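Local coordinates for protein putative peptidase M23 (Pseudomonas aeruginosa PAO1, PDB 2HSI) that binds a zinc ion and is probably a metalloendopeptidase of the M23 family, at residues Val187-Val201 against Lys235-Val249. Numbering follows the deposited sequence.
Sequences VPAGTPIKAPAAGKV and KLGQQVPRGGVLGKV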
ATOM      1  N   VAL A 187      -6.061 -12.126 -15.339  1.00 40.77           N
ATOM      2  CA  VAL A 187      -6.833 -11.343 -16.312  1.00 41.10           C
ATOM      3  C   VAL A 187      -6.001 -11.147 -17.586  1.00 41.03           C
ATOM      4  O   VAL A 187      -4.770 -11.096 -17.513  1.00 40.57           O
ATOM      5  CB  VAL A 187      -7.307  -9.956 -15.750  1.00 43.54           C
ATOM      6  CG1 VAL A 187      -8.492 -10.109 -14.801  1.00 47.09           C
ATOM      7  CG2 VAL A 187      -6.166  -9.196 -15.089  1.00 46.82           C
ATOM      8  N   PRO A 188      -6.662 -11.062 -18.760  1.00 42.62           N
ATOM      9  CA  PRO A 188      -5.908 -10.871 -20.005  1.00 44.86           C
ATOM     10  C   PRO A 188      -5.363  -9.450 -20.179  1.00 48.00           C
ATOM     11  O   PRO A 188      -5.766  -8.541 -19.450  1.00 49.06           O
ATOM     12  CB  PRO A 188      -6.948 -11.172 -21.088  1.00 44.57           C
ATOM     13  CG  PRO A 188      -8.255 -10.806 -20.458  1.00 45.12           C
ATOM     14  CD  PRO A 188      -8.117 -11.170 -19.008  1.00 37.92           C
ATOM     15  N   ALA A 189      -4.448  -9.279 -21.134  1.00 39.54           N
ATOM     16  CA  ALA A 189      -3.946  -7.965 -21.527  1.00 38.72           C
ATOM     17  C   ALA A 189      -5.072  -7.086 -22.063  1.00 40.65           C
ATOM     18  O   ALA A 189      -5.940  -7.555 -22.806  1.00 42.71           O
ATOM     19  CB  ALA A 189      -2.839  -8.104 -22.565  1.00 39.46           C
ATOM     20  N   GLY A 190      -5.064  -5.817 -21.664  1.00 35.79           N
ATOM     21  CA  GLY A 190      -6.111  -4.882 -22.062  1.00 34.16           C
ATOM     22  C   GLY A 190      -7.249  -4.719 -21.066  1.00 32.42           C
ATOM     23  O   GLY A 190      -8.112  -3.864 -21.250  1.00 35.39           O
ATOM     24  N   THR A 191      -7.265  -5.550 -20.025  1.00 30.90           N
ATOM     25  CA  THR A 191      -8.217  -5.401 -18.922  1.00 31.12           C
ATOM     26  C   THR A 191      -7.974  -4.052 -18.225  1.00 28.78           C
ATOM     27  O   THR A 191      -6.835  -3.745 -17.889  1.00 23.06           O
ATOM     28  CB  THR A 191      -8.070  -6.566 -17.913  1.00 35.22           C
ATOM     29  OG1 THR A 191      -8.283  -7.815 -18.588  1.00 37.29           O
ATOM     30  CG2 THR A 191      -9.058  -6.445 -16.755  1.00 25.28           C
ATOM     31  N   PRO A 192      -9.033  -3.227 -18.049  1.00 26.56           N
ATOM     32  CA  PRO A 192      -8.869  -1.929 -17.377  1.00 25.80           C
ATOM     33  C   PRO A 192      -8.558  -2.091 -15.889  1.00 28.62           C
ATOM     34  O   PRO A 192      -9.148  -2.950 -15.233  1.00 23.44           O
ATOM     35  CB  PRO A 192     -10.238  -1.254 -17.557  1.00 30.52           C
ATOM     36  CG  PRO A 192     -10.938  -2.045 -18.624  1.00 34.47           C
ATOM     37  CD  PRO A 192     -10.427  -3.442 -18.474  1.00 33.42           C
ATOM     38  N   ILE A 193      -7.618  -1.285 -15.390  1.00 24.24           N
ATOM     39  CA  ILE A 193      -7.208  -1.304 -13.984  1.00 27.11           C
ATOM     40  C   ILE A 193      -7.791  -0.080 -13.301  1.00 21.58           C
ATOM     41  O   ILE A 193      -7.550   1.045 -13.733  1.00 22.30           O
ATOM     42  CB  ILE A 193      -5.658  -1.324 -13.824  1.00 25.47           C
ATOM     43  CG1 ILE A 193      -5.072  -2.580 -14.481  1.00 29.43           C
ATOM     44  CG2 ILE A 193      -5.254  -1.287 -12.342  1.00 24.71           C
ATOM     45  CD1 ILE A 193      -3.550  -2.565 -14.609  1.00 25.25           C
ATOM     46  N   LYS A 194      -8.560  -0.314 -12.242  1.00 21.73           N
ATOM     47  CA  LYS A 194      -9.251   0.761 -11.536  1.00 19.91           C
ATOM     48  C   LYS A 194      -8.627   1.069 -10.173  1.00 18.03           C
ATOM     49  O   LYS A 194      -8.138   0.167  -9.500  1.00 21.82           O
ATOM     50  CB  LYS A 194     -10.745   0.457 -11.428  1.00 24.47           C
ATOM     51  CG  LYS A 194     -11.470   0.460 -12.783  1.00 31.23           C
ATOM     52  CD  LYS A 194     -12.705  -0.427 -12.773  1.00 51.61           C
ATOM     53  CE  LYS A 194     -12.334  -1.898 -12.941  1.00 65.28           C
ATOM     54  NZ  LYS A 194     -13.519  -2.794 -12.865  1.00 68.68           N
ATOM     55  N   ALA A 195      -8.615   2.352  -9.801  1.00 20.65           N
ATOM     56  CA  ALA A 195      -8.106   2.786  -8.489  1.00 17.97           C
ATOM     57  C   ALA A 195      -8.901   2.122  -7.365  1.00 15.07           C
ATOM     58  O   ALA A 195     -10.128   2.248  -7.313  1.00 18.43           O
ATOM     59  CB  ALA A 195      -8.171   4.292  -8.365  1.00 20.83           C
ATOM     60  N   PRO A 196      -8.210   1.374  -6.484  1.00 18.54           N
ATOM     61  CA  PRO A 196      -8.849   0.691  -5.341  1.00 16.26           C
ATOM     62  C   PRO A 196      -9.449   1.651  -4.307  1.00 20.60           C
ATOM     63  O   PRO A 196     -10.387   1.274  -3.589  1.00 19.82           O
ATOM     64  CB  PRO A 196      -7.685  -0.099  -4.711  1.00 25.17           C
ATOM     65  CG  PRO A 196      -6.655  -0.215  -5.784  1.00 23.25           C
ATOM     66  CD  PRO A 196      -6.764   1.082  -6.548  1.00 22.19           C
ATOM     67  N   ALA A 197      -8.880   2.856  -4.229  1.00 19.57           N
ATOM     68  CA  ALA A 197      -9.384   3.986  -3.440  1.00 19.78           C
ATOM     69  C   ALA A 197      -8.983   5.241  -4.186  1.00 15.42           C
ATOM     70  O   ALA A 197      -8.157   5.172  -5.102  1.00 18.95           O
ATOM     71  CB  ALA A 197      -8.748   4.003  -2.042  1.00 21.19           C
ATOM     72  N   ALA A 198      -9.508   6.396  -3.775  1.00 18.74           N
ATOM     73  CA  ALA A 198      -9.089   7.671  -4.381  1.00 15.72           C
ATOM     74  C   ALA A 198      -7.629   7.955  -4.060  1.00 19.55           C
ATOM     75  O   ALA A 198      -7.082   7.431  -3.093  1.00 16.09           O
ATOM     76  CB  ALA A 198      -9.966   8.824  -3.912  1.00 13.87           C
ATOM     77  N   GLY A 199      -6.986   8.772  -4.881  1.00 19.58           N
ATOM     78  CA  GLY A 199      -5.590   9.113  -4.630  1.00 15.90           C
ATOM     79  C   GLY A 199      -4.950   9.943  -5.708  1.00 17.55           C
ATOM     80  O   GLY A 199      -5.560  10.207  -6.745  1.00 18.57           O
ATOM     81  N   LYS A 200      -3.712  10.357  -5.455  1.00 14.90           N
ATOM     82  CA  LYS A 200      -2.955  11.148  -6.405  1.00 15.21           C
ATOM     83  C   LYS A 200      -1.867  10.267  -7.034  1.00 19.77           C
ATOM     84  O   LYS A 200      -1.192   9.509  -6.327  1.00 17.28           O
ATOM     85  CB  LYS A 200      -2.346  12.370  -5.697  1.00 16.51           C
ATOM     86  CG  LYS A 200      -1.572  13.315  -6.615  1.00 15.20           C
ATOM     87  CD  LYS A 200      -0.933  14.461  -5.830  1.00 20.47           C
ATOM     88  CE  LYS A 200      -1.983  15.407  -5.268  1.00 33.33           C
ATOM     89  NZ  LYS A 200      -1.423  16.752  -4.982  1.00 44.16           N
ATOM     90  N   VAL A 201      -1.727  10.352  -8.358  1.00 17.75           N
ATOM     91  CA  VAL A 201      -0.646   9.665  -9.079  1.00 16.44           C
ATOM     92  C   VAL A 201       0.676  10.354  -8.728  1.00 15.18           C
ATOM     93  O   VAL A 201       0.891  11.508  -9.083  1.00 17.62           O
ATOM     94  CB  VAL A 201      -0.888   9.656 -10.609  1.00 22.17           C
ATOM     95  CG1 VAL A 201       0.215   8.874 -11.328  1.00 19.88           C
ATOM     96  CG2 VAL A 201      -2.266   9.056 -10.932  1.00 15.61           C
ATOM     97  N   LYS A 235      -2.051  10.920 -15.630  1.00 19.54           N
ATOM     98  CA  LYS A 235      -0.867  11.782 -15.667  1.00 16.72           C
ATOM     99  C   LYS A 235      -0.273  11.941 -14.270  1.00 19.63           C
ATOM    100  O   LYS A 235      -0.980  11.801 -13.270  1.00 16.36           O
ATOM    101  CB  LYS A 235      -1.220  13.164 -16.225  1.00 18.20           C
ATOM    102  CG  LYS A 235      -1.783  13.143 -17.641  1.00 26.54           C
ATOM    103  CD  LYS A 235      -1.946  14.549 -18.200  1.00 31.72           C
ATOM    104  CE  LYS A 235      -2.483  14.515 -19.621  1.00 44.32           C
ATOM    105  NZ  LYS A 235      -3.812  13.851 -19.713  1.00 45.68           N
ATOM    106  N   LEU A 236       1.020  12.247 -14.208  1.00 18.45           N
ATOM    107  CA  LEU A 236       1.689  12.534 -12.934  1.00 22.24           C
ATOM    108  C   LEU A 236       1.014  13.702 -12.206  1.00 17.92           C
ATOM    109  O   LEU A 236       0.818  14.763 -12.785  1.00 16.43           O
ATOM    110  CB  LEU A 236       3.171  12.844 -13.160  1.00 23.44           C
ATOM    111  CG  LEU A 236       4.025  13.091 -11.911  1.00 21.95           C
ATOM    112  CD1 LEU A 236       4.093  11.821 -11.031  1.00 18.89           C
ATOM    113  CD2 LEU A 236       5.429  13.568 -12.309  1.00 25.01           C
ATOM    114  N   GLY A 237       0.669  13.492 -10.940  1.00 18.12           N
ATOM    115  CA  GLY A 237      -0.004  14.512 -10.137  1.00 18.50           C
ATOM    116  C   GLY A 237      -1.526  14.478 -10.202  1.00 20.58           C
ATOM    117  O   GLY A 237      -2.199  15.196  -9.453  1.00 17.21           O
ATOM    118  N   GLN A 238      -2.069  13.646 -11.084  1.00 17.33           N
ATOM    119  CA  GLN A 238      -3.526  13.576 -11.283  1.00 19.27           C
ATOM    120  C   GLN A 238      -4.258  12.980 -10.081  1.00 18.79           C
ATOM    121  O   GLN A 238      -3.853  11.957  -9.528  1.00 15.30           O
ATOM    122  CB  GLN A 238      -3.877  12.774 -12.538  1.00 18.87           C
ATOM    123  CG  GLN A 238      -5.368  12.760 -12.886  1.00 19.70           C
ATOM    124  CD  GLN A 238      -5.673  12.053 -14.180  1.00 19.38           C
ATOM    125  OE1 GLN A 238      -4.793  11.845 -15.015  1.00 19.69           O
ATOM    126  NE2 GLN A 238      -6.930  11.681 -14.358  1.00 22.55           N
ATOM    127  N   GLN A 239      -5.348  13.629  -9.692  1.00 15.84           N
ATOM    128  CA  GLN A 239      -6.174  13.134  -8.601  1.00 17.57           C
ATOM    129  C   GLN A 239      -7.290  12.289  -9.176  1.00 20.91           C
ATOM    130  O   GLN A 239      -8.086  12.758  -9.995  1.00 20.48           O
ATOM    131  CB  GLN A 239      -6.682  14.291  -7.737  1.00 18.31           C
ATOM    132  CG  GLN A 239      -5.528  15.141  -7.172  1.00 27.33           C
ATOM    133  CD  GLN A 239      -5.958  16.214  -6.179  1.00 32.20           C
ATOM    134  OE1 GLN A 239      -6.854  16.005  -5.360  1.00 27.10           O
ATOM    135  NE2 GLN A 239      -5.292  17.368  -6.234  1.00 28.94           N
ATOM    136  N   VAL A 240      -7.314  11.024  -8.774  1.00 16.11           N
ATOM    137  CA  VAL A 240      -8.245  10.041  -9.335  1.00 20.96           C
ATOM    138  C   VAL A 240      -9.232   9.572  -8.269  1.00 18.15           C
ATOM    139  O   VAL A 240      -8.865   9.455  -7.107  1.00 18.03           O
ATOM    140  CB  VAL A 240      -7.501   8.833 -10.015  1.00 22.67           C
ATOM    141  CG1 VAL A 240      -6.639   9.318 -11.160  1.00 22.75           C
ATOM    142  CG2 VAL A 240      -6.665   8.031  -9.019  1.00 27.36           C
ATOM    143  N   PRO A 241     -10.510   9.365  -8.645  1.00 22.47           N
ATOM    144  CA  PRO A 241     -11.439   8.819  -7.664  1.00 20.27           C
ATOM    145  C   PRO A 241     -11.254   7.308  -7.505  1.00 16.14           C
ATOM    146  O   PRO A 241     -10.659   6.662  -8.376  1.00 15.47           O
ATOM    147  CB  PRO A 241     -12.802   9.083  -8.309  1.00 21.50           C
ATOM    148  CG  PRO A 241     -12.525   8.995  -9.780  1.00 20.10           C
ATOM    149  CD  PRO A 241     -11.159   9.611  -9.952  1.00 17.85           C
ATOM    150  N   ARG A 242     -11.802   6.754  -6.427  1.00 18.22           N
ATOM    151  CA  ARG A 242     -11.984   5.303  -6.311  1.00 18.18           C
ATOM    152  C   ARG A 242     -12.738   4.793  -7.552  1.00 24.78           C
ATOM    153  O   ARG A 242     -13.794   5.317  -7.902  1.00 18.26           O
ATOM    154  CB  ARG A 242     -12.756   4.987  -5.038  1.00 19.42           C
ATOM    155  CG  ARG A 242     -13.146   3.542  -4.832  1.00 17.60           C
ATOM    156  CD  ARG A 242     -13.944   3.468  -3.538  1.00 26.92           C
ATOM    157  NE  ARG A 242     -14.432   2.128  -3.238  1.00 31.36           N
ATOM    158  CZ  ARG A 242     -15.177   1.819  -2.179  1.00 38.04           C
ATOM    159  NH1 ARG A 242     -15.536   2.756  -1.303  1.00 29.46           N
ATOM    160  NH2 ARG A 242     -15.564   0.567  -1.993  1.00 32.50           N
ATOM    161  N   GLY A 243     -12.169   3.803  -8.239  1.00 21.70           N
ATOM    162  CA  GLY A 243     -12.768   3.296  -9.475  1.00 21.27           C
ATOM    163  C   GLY A 243     -12.302   3.958 -10.760  1.00 19.88           C
ATOM    164  O   GLY A 243     -12.642   3.495 -11.847  1.00 21.79           O
ATOM    165  N   GLY A 244     -11.537   5.046 -10.643  1.00 22.79           N
ATOM    166  CA  GLY A 244     -10.978   5.736 -11.811  1.00 21.10           C
ATOM    167  C   GLY A 244     -10.045   4.809 -12.563  1.00 27.24           C
ATOM    168  O   GLY A 244      -9.279   4.074 -11.939  1.00 22.22           O
ATOM    169  N   VAL A 245     -10.127   4.820 -13.896  1.00 24.88           N
ATOM    170  CA  VAL A 245      -9.276   3.953 -14.730  1.00 25.06           C
ATOM    171  C   VAL A 245      -7.835   4.471 -14.762  1.00 21.34           C
ATOM    172  O   VAL A 245      -7.568   5.589 -15.207  1.00 23.17           O
ATOM    173  CB  VAL A 245      -9.831   3.784 -16.180  1.00 25.93           C
ATOM    174  CG1 VAL A 245      -8.905   2.900 -17.018  1.00 25.63           C
ATOM    175  CG2 VAL A 245     -11.252   3.205 -16.167  1.00 25.81           C
ATOM    176  N   LEU A 246      -6.911   3.651 -14.273  1.00 18.93           N
ATOM    177  CA  LEU A 246      -5.486   4.008 -14.260  1.00 18.99           C
ATOM    178  C   LEU A 246      -4.796   3.665 -15.575  1.00 23.82           C
ATOM    179  O   LEU A 246      -3.887   4.372 -16.015  1.00 18.90           O
ATOM    180  CB  LEU A 246      -4.777   3.292 -13.099  1.00 18.85           C
ATOM    181  CG  LEU A 246      -5.345   3.620 -11.713  1.00 24.44           C
ATOM    182  CD1 LEU A 246      -4.649   2.783 -10.646  1.00 23.44           C
ATOM    183  CD2 LEU A 246      -5.229   5.117 -11.406  1.00 19.85           C
ATOM    184  N   GLY A 247      -5.240   2.574 -16.190  1.00 25.32           N
ATOM    185  CA  GLY A 247      -4.622   2.049 -17.394  1.00 21.14           C
ATOM    186  C   GLY A 247      -5.091   0.640 -17.667  1.00 21.75           C
ATOM    187  O   GLY A 247      -6.147   0.233 -17.185  1.00 26.16           O
ATOM    188  N   LYS A 248      -4.302  -0.104 -18.440  1.00 23.54           N
ATOM    189  CA  LYS A 248      -4.692  -1.416 -18.942  1.00 26.58           C
ATOM    190  C   LYS A 248      -3.622  -2.468 -18.615  1.00 23.50           C
ATOM    191  O   LYS A 248      -2.423  -2.172 -18.671  1.00 20.74           O
ATOM    192  CB  LYS A 248      -4.921  -1.347 -20.469  1.00 29.51           C
ATOM    193  CG  LYS A 248      -6.356  -1.033 -20.972  1.00 37.04           C
ATOM    194  CD  LYS A 248      -6.985   0.229 -20.396  1.00 39.80           C
ATOM    195  CE  LYS A 248      -8.041   0.841 -21.306  1.00 51.95           C
ATOM    196  NZ  LYS A 248      -7.423   1.764 -22.306  1.00 54.83           N
ATOM    197  N   VAL A 249      -4.060  -3.682 -18.281  1.00 25.22           N
ATOM    198  CA  VAL A 249      -3.163  -4.830 -18.012  1.00 25.15           C
ATOM    199  C   VAL A 249      -2.241  -5.139 -19.209  1.00 30.17           C
ATOM    200  O   VAL A 249      -2.650  -5.021 -20.363  1.00 29.68           O
ATOM    201  CB  VAL A 249      -3.979  -6.104 -17.588  1.00 27.75           C
ATOM    202  CG1 VAL A 249      -3.097  -7.356 -17.466  1.00 26.27           C
ATOM    203  CG2 VAL A 249      -4.687  -5.870 -16.266  1.00 32.30           C
TER
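V249 O is gripped by two donors, G190 N at 2.9 Å and S230 OG. The G190 bond begins the first of two antiparallel pairings between the segments, in the M23 peptidase domain. Strand 192-194 runs against 245-248, and 199-201 against 239-240. P196-A198 and P241-G244 carry the two segments from one pairing to the other.

I193 lies between two bonds: its N donates to G247 O, and its O accepts L246 N at 2.7 Å. I193 sits opposite G247 and K194 opposite V245, so L246 is an extra residue on its strand, a beta bulge. Type II turns P188-T191, K235-Q238 and P241-G244 each bring a glycine N to a carbonyl of the other segment: G190 to V249, G237 to V201 and G243 to A195.

V249 is buried. Its CG2 touches I193 CG1 and V187 CG2, each at 3.8 Å, and V249 crosses each of the two at about a right angle. M260, which stands between the zinc ligands H259 and H261 in the sequence, touches all three residues. The side chain of V249 is about 11 Å from the zinc ion.

A195 CB meets V240 CG2 at 4.1 Å and L246 CD2 at 4.3 Å. With CG anti to the backbone N, chi1 174°, the extended chain of R242 runs past P196 O and A197 CA, and its NH2 forms a salt bridge with D155. K194 lays CG on G243 O, then bends at chi3 (-80°), and its NZ pairs with D159. At the far end, V201 CB rests 3.4 Å from K235 O.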